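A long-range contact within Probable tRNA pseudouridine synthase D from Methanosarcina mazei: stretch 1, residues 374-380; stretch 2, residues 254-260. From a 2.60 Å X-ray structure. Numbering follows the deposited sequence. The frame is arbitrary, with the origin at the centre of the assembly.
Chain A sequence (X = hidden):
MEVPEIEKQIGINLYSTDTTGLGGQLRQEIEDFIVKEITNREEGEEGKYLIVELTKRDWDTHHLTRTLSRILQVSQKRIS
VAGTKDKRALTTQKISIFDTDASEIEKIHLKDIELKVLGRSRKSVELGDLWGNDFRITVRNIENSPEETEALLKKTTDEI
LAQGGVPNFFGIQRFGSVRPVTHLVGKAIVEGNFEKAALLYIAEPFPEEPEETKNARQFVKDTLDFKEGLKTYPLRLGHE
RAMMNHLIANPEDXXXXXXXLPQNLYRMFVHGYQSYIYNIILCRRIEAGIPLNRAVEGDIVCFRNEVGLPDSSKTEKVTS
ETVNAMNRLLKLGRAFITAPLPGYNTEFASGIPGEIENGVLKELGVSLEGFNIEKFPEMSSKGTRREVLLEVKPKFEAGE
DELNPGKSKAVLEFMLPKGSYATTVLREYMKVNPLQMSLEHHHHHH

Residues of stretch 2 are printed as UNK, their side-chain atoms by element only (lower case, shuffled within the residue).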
ATOM      1  N   GLU A 374       6.284  27.053   2.816  1.00 76.31           N
ATOM      2  CA  GLU A 374       6.582  28.220   3.645  1.00 77.09           C
ATOM      3  C   GLU A 374       5.629  28.273   4.836  1.00 76.89           C
ATOM      4  O   GLU A 374       6.064  28.323   5.984  1.00 77.37           O
ATOM      5  CB  GLU A 374       6.458  29.522   2.836  1.00 77.75           C
ATOM      6  CG  GLU A 374       7.472  29.683   1.699  1.00 79.02           C
ATOM      7  CD  GLU A 374       7.298  30.990   0.930  1.00 79.26           C
ATOM      8  OE1 GLU A 374       6.222  31.206   0.337  1.00 80.72           O
ATOM      9  OE2 GLU A 374       8.241  31.804   0.912  1.00 79.79           O
ATOM     10  N   LYS A 375       4.329  28.257   4.558  1.00 76.75           N
ATOM     11  CA  LYS A 375       3.313  28.311   5.606  1.00 76.89           C
ATOM     12  C   LYS A 375       3.529  27.183   6.621  1.00 77.05           C
ATOM     13  O   LYS A 375       3.452  27.402   7.831  1.00 76.38           O
ATOM     14  CB  LYS A 375       1.920  28.187   4.986  1.00 76.78           C
ATOM     15  CG  LYS A 375       1.736  28.988   3.706  1.00 76.18           C
ATOM     16  CD  LYS A 375       1.712  30.476   3.970  1.00 76.05           C
ATOM     17  CE  LYS A 375       0.474  30.858   4.760  1.00 76.00           C
ATOM     18  NZ  LYS A 375       0.336  32.328   4.934  1.00 74.50           N
ATOM     19  N   PHE A 376       3.794  25.980   6.114  1.00 76.87           N
ATOM     20  CA  PHE A 376       4.030  24.809   6.958  1.00 77.46           C
ATOM     21  C   PHE A 376       5.343  24.104   6.651  1.00 77.32           C
ATOM     22  O   PHE A 376       5.363  23.068   5.982  1.00 77.52           O
ATOM     23  CB  PHE A 376       2.897  23.792   6.824  1.00 77.64           C
ATOM     24  CG  PHE A 376       1.796  23.988   7.808  1.00 78.43           C
ATOM     25  CD1 PHE A 376       1.316  22.920   8.552  1.00 78.54           C
ATOM     26  CD2 PHE A 376       1.241  25.248   7.998  1.00 80.03           C
ATOM     27  CE1 PHE A 376       0.295  23.100   9.478  1.00 79.85           C
ATOM     28  CE2 PHE A 376       0.218  25.445   8.921  1.00 81.12           C
ATOM     29  CZ  PHE A 376      -0.258  24.367   9.664  1.00 80.76           C
ATOM     30  N   PRO A 377       6.459  24.646   7.158  1.00 76.82           N
ATOM     31  CA  PRO A 377       7.767  24.033   6.913  1.00 75.43           C
ATOM     32  C   PRO A 377       7.825  22.585   7.393  1.00 74.22           C
ATOM     33  O   PRO A 377       8.317  21.708   6.683  1.00 73.15           O
ATOM     34  CB  PRO A 377       8.715  24.948   7.680  1.00 76.26           C
ATOM     35  CG  PRO A 377       7.865  25.418   8.825  1.00 76.39           C
ATOM     36  CD  PRO A 377       6.565  25.740   8.139  1.00 76.37           C
ATOM     37  N   GLU A 378       7.316  22.346   8.600  1.00 73.96           N
ATOM     38  CA  GLU A 378       7.301  21.011   9.202  1.00 73.81           C
ATOM     39  C   GLU A 378       6.662  20.035   8.220  1.00 73.56           C
ATOM     40  O   GLU A 378       6.943  18.834   8.223  1.00 72.98           O
ATOM     41  CB  GLU A 378       6.484  21.011  10.505  1.00 73.97           C
ATOM     42  CG  GLU A 378       6.466  22.333  11.285  1.00 73.64           C
ATOM     43  CD  GLU A 378       5.514  23.363  10.690  1.00 73.56           C
ATOM     44  OE1 GLU A 378       5.447  24.497  11.210  1.00 72.73           O
ATOM     45  OE2 GLU A 378       4.827  23.036   9.700  1.00 74.70           O
HETATM   46  N   MSE A 379       5.797  20.585   7.377  1.00 73.23           N
HETATM   47  CA  MSE A 379       5.073  19.818   6.385  1.00 72.92           C
HETATM   48  C   MSE A 379       5.881  19.622   5.114  1.00 71.74           C
HETATM   49  O   MSE A 379       5.475  18.874   4.223  1.00 71.90           O
HETATM   50  CB  MSE A 379       3.769  20.540   6.061  1.00 74.83           C
HETATM   51  CG  MSE A 379       2.821  19.773   5.175  1.00 76.74           C
HETATM   52 SE   MSE A 379       1.315  20.881   4.751  1.00 81.92          SE
HETATM   53  CE  MSE A 379       0.188  20.468   6.282  1.00 80.04           C
ATOM     54  N   SER A 380       7.025  20.294   5.026  1.00 70.11           N
ATOM     55  CA  SER A 380       7.860  20.173   3.840  1.00 67.63           C
ATOM     56  C   SER A 380       8.898  19.081   4.007  1.00 66.21           C
ATOM     57  O   SER A 380       9.598  19.001   5.017  1.00 65.43           O
ATOM     58  CB  SER A 380       8.543  21.505   3.505  1.00 66.88           C
ATOM     59  OG  SER A 380       9.603  21.794   4.393  1.00 65.04           O
ATOM     60  N   UNK A 254      -7.008  28.894   5.613  1.00 74.52           N
ATOM     61  CA  UNK A 254      -6.762  27.557   5.094  1.00 73.42           C
ATOM     62  C   UNK A 254      -5.313  27.156   5.357  1.00 72.64           C
ATOM     63  O   UNK A 254      -5.004  25.975   5.512  1.00 72.55           O
ATOM     64  c   UNK A 254     -11.054  28.886   2.712  1.00 73.92           C
ATOM     65  c   UNK A 254      -9.567  27.208   3.592  1.00 73.05           C
ATOM     66  c   UNK A 254      -9.967  29.663   2.366  1.00 73.77           C
ATOM     67  o   UNK A 254     -12.322  29.348   2.446  1.00 74.53           O
ATOM     68  c   UNK A 254      -8.458  27.980   3.254  1.00 73.17           C
ATOM     69  c   UNK A 254      -8.677  29.208   2.636  1.00 74.03           C
ATOM     70  c   UNK A 254      -7.059  27.524   3.593  1.00 72.78           C
ATOM     71  c   UNK A 254     -10.866  27.655   3.326  1.00 73.89           C
ATOM     72  N   UNK A 255      -4.422  28.141   5.419  1.00 72.10           N
ATOM     73  CA  UNK A 255      -3.014  27.851   5.662  1.00 71.61           C
ATOM     74  C   UNK A 255      -2.816  27.092   6.969  1.00 70.05           C
ATOM     75  O   UNK A 255      -2.141  26.065   6.995  1.00 68.77           O
ATOM     76  o   UNK A 255      -2.726  30.147   6.518  1.00 73.44           O
ATOM     77  c   UNK A 255      -2.181  29.148   5.666  1.00 72.56           C
ATOM     78  N   UNK A 256      -3.422  27.594   8.042  1.00 68.97           N
ATOM     79  CA  UNK A 256      -3.291  26.954   9.339  1.00 67.68           C
ATOM     80  C   UNK A 256      -4.386  25.955   9.651  1.00 66.90           C
ATOM     81  O   UNK A 256      -4.459  25.432  10.765  1.00 66.27           O
ATOM     82  N   UNK A 257      -5.245  25.681   8.677  1.00 66.69           N
ATOM     83  CA  UNK A 257      -6.322  24.725   8.897  1.00 66.32           C
ATOM     84  C   UNK A 257      -5.755  23.310   9.048  1.00 65.49           C
ATOM     85  O   UNK A 257      -6.472  22.394   9.423  1.00 65.20           O
ATOM     86  o   UNK A 257      -6.765  24.235   6.562  1.00 66.82           O
ATOM     87  c   UNK A 257      -7.327  24.768   7.743  1.00 66.08           C
ATOM     88  N   UNK A 258      -4.463  23.144   8.774  1.00 64.93           N
ATOM     89  CA  UNK A 258      -3.818  21.841   8.880  1.00 64.43           C
ATOM     90  C   UNK A 258      -3.198  21.604  10.240  1.00 65.64           C
ATOM     91  O   UNK A 258      -2.818  20.478  10.571  1.00 65.38           O
ATOM     92  c   UNK A 258      -2.722  21.711   7.831  1.00 63.30           C
ATOM     93  c   UNK A 258      -4.179  21.497   3.816  1.00 62.11           C
ATOM     94  c   UNK A 258      -3.235  21.638   6.434  1.00 62.86           C
ATOM     95  c   UNK A 258      -3.563  22.653   4.273  1.00 62.40           C
ATOM     96  c   UNK A 258      -3.094  22.718   5.575  1.00 62.35           C
ATOM     97  c   UNK A 258      -4.328  20.410   4.666  1.00 62.54           C
ATOM     98  c   UNK A 258      -3.856  20.484   5.969  1.00 63.16           C
ATOM     99  N   UNK A 259      -3.083  22.672  11.023  1.00 67.65           N
ATOM    100  CA  UNK A 259      -2.482  22.601  12.354  1.00 68.81           C
ATOM    101  C   UNK A 259      -3.445  22.040  13.398  1.00 68.76           C
ATOM    102  O   UNK A 259      -3.216  22.163  14.602  1.00 69.25           O
ATOM    103  n   UNK A 259       3.639  25.269  13.012  1.00 73.34           N
ATOM    104  c   UNK A 259       2.350  25.130  12.719  1.00 72.79           C
ATOM    105  c   UNK A 259      -1.999  23.997  12.778  1.00 69.71           C
ATOM    106  c   UNK A 259      -0.517  24.059  13.150  1.00 70.61           C
ATOM    107  c   UNK A 259      -0.027  25.495  13.329  1.00 71.11           C
ATOM    108  n   UNK A 259       2.003  24.550  11.578  1.00 72.08           N
ATOM    109  n   UNK A 259       1.417  25.580  13.560  1.00 71.83           N
ATOM    110  N   UNK A 260      -4.516  21.414  12.925  1.00 68.16           N
ATOM    111  CA  UNK A 260      -5.516  20.827  13.805  1.00 68.53           C
ATOM    112  C   UNK A 260      -5.410  19.299  13.796  1.00 68.56           C
ATOM    113  O   UNK A 260      -5.887  18.619  14.709  1.00 68.16           O
ATOM    114  c   UNK A 260      -6.925  21.264  13.365  1.00 69.08           C
ATOM    115  c   UNK A 260      -7.137  22.741  13.682  1.00 70.22           C
ATOM    116  c   UNK A 260      -7.083  21.044  11.878  1.00 69.14           C
TER

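Position 254 carries eight side-chain atoms: one carbon leading to a six-membered carbon ring that bears a single oxygen at its far end. It lies out of reach of stretch 1. A ring with a para oxygen is a phenol, so the residue is Y254.

At position 255 the side chain is one carbon and one oxygen. Its CB approaches CE of K375 to 3.3 Å, and its backbone O lies 3.1 Å from CE2 of F376. This is S255, whose CA-to-CB bond points toward stretch 1.

Position 256 has no side-chain atoms, and its CA lies 3.8 Å from CE2 of F376, so the backbone itself meets the ring; it is G256.

Position 257 again shows one carbon and one oxygen, but its CA-to-CB bond points away from stretch 1 and it makes no contact there. This is S257; its OG donates a hydrogen bond to O of Y254 (2.7 Å).

Position 258 has seven carbons, six of them in a ring without a heteroatom. The CA-to-CB bond points toward stretch 1 although the ring leads away, so CB makes the close contacts: 3.7 Å to CE1 of F376 and 3.5 Å to CE of M379. The residue is F258. The selenium of M379, a selenomethionine, sits 5.1 Å from the centroid of the F258 ring.

Position 259 extends through three carbons and a nitrogen to a carbon carrying two more nitrogens. The CA-to-CB bond points sideways, yet the end of the side chain comes nearer to stretch 1, where one terminal nitrogen lies 2.7 Å from OE1 of E378. Such a guanidinium group belongs only to arginine, so this is R259, and the nitrogen is NH2, which donates a nearly linear hydrogen bond to OE1 of E378 within a salt bridge.

Position 260 has three carbons, one carrying the other two, and does not touch stretch 1. This beta-branched side chain is V260.

The contact centres on F376, which is buried and whose CA-to-CB bond points toward stretch 2. The backbone of S255 and G256 and the CB of F258 pack around its ring, while R259 covers one face: the arginine CZ lies 4.4 Å from the ring centroid in a cation-pi arrangement, and NH1 of R259 comes within 3.0 Å of CZ of F376. The same guanidinium is held by E378, so charge pairing and aromatic packing act on one group. M379 extends the apolar side against F258, and the aliphatic part of K375 lies against S255. Together these contacts bury 370 Å².

Stretch 2 (254-260) YSGSFRV
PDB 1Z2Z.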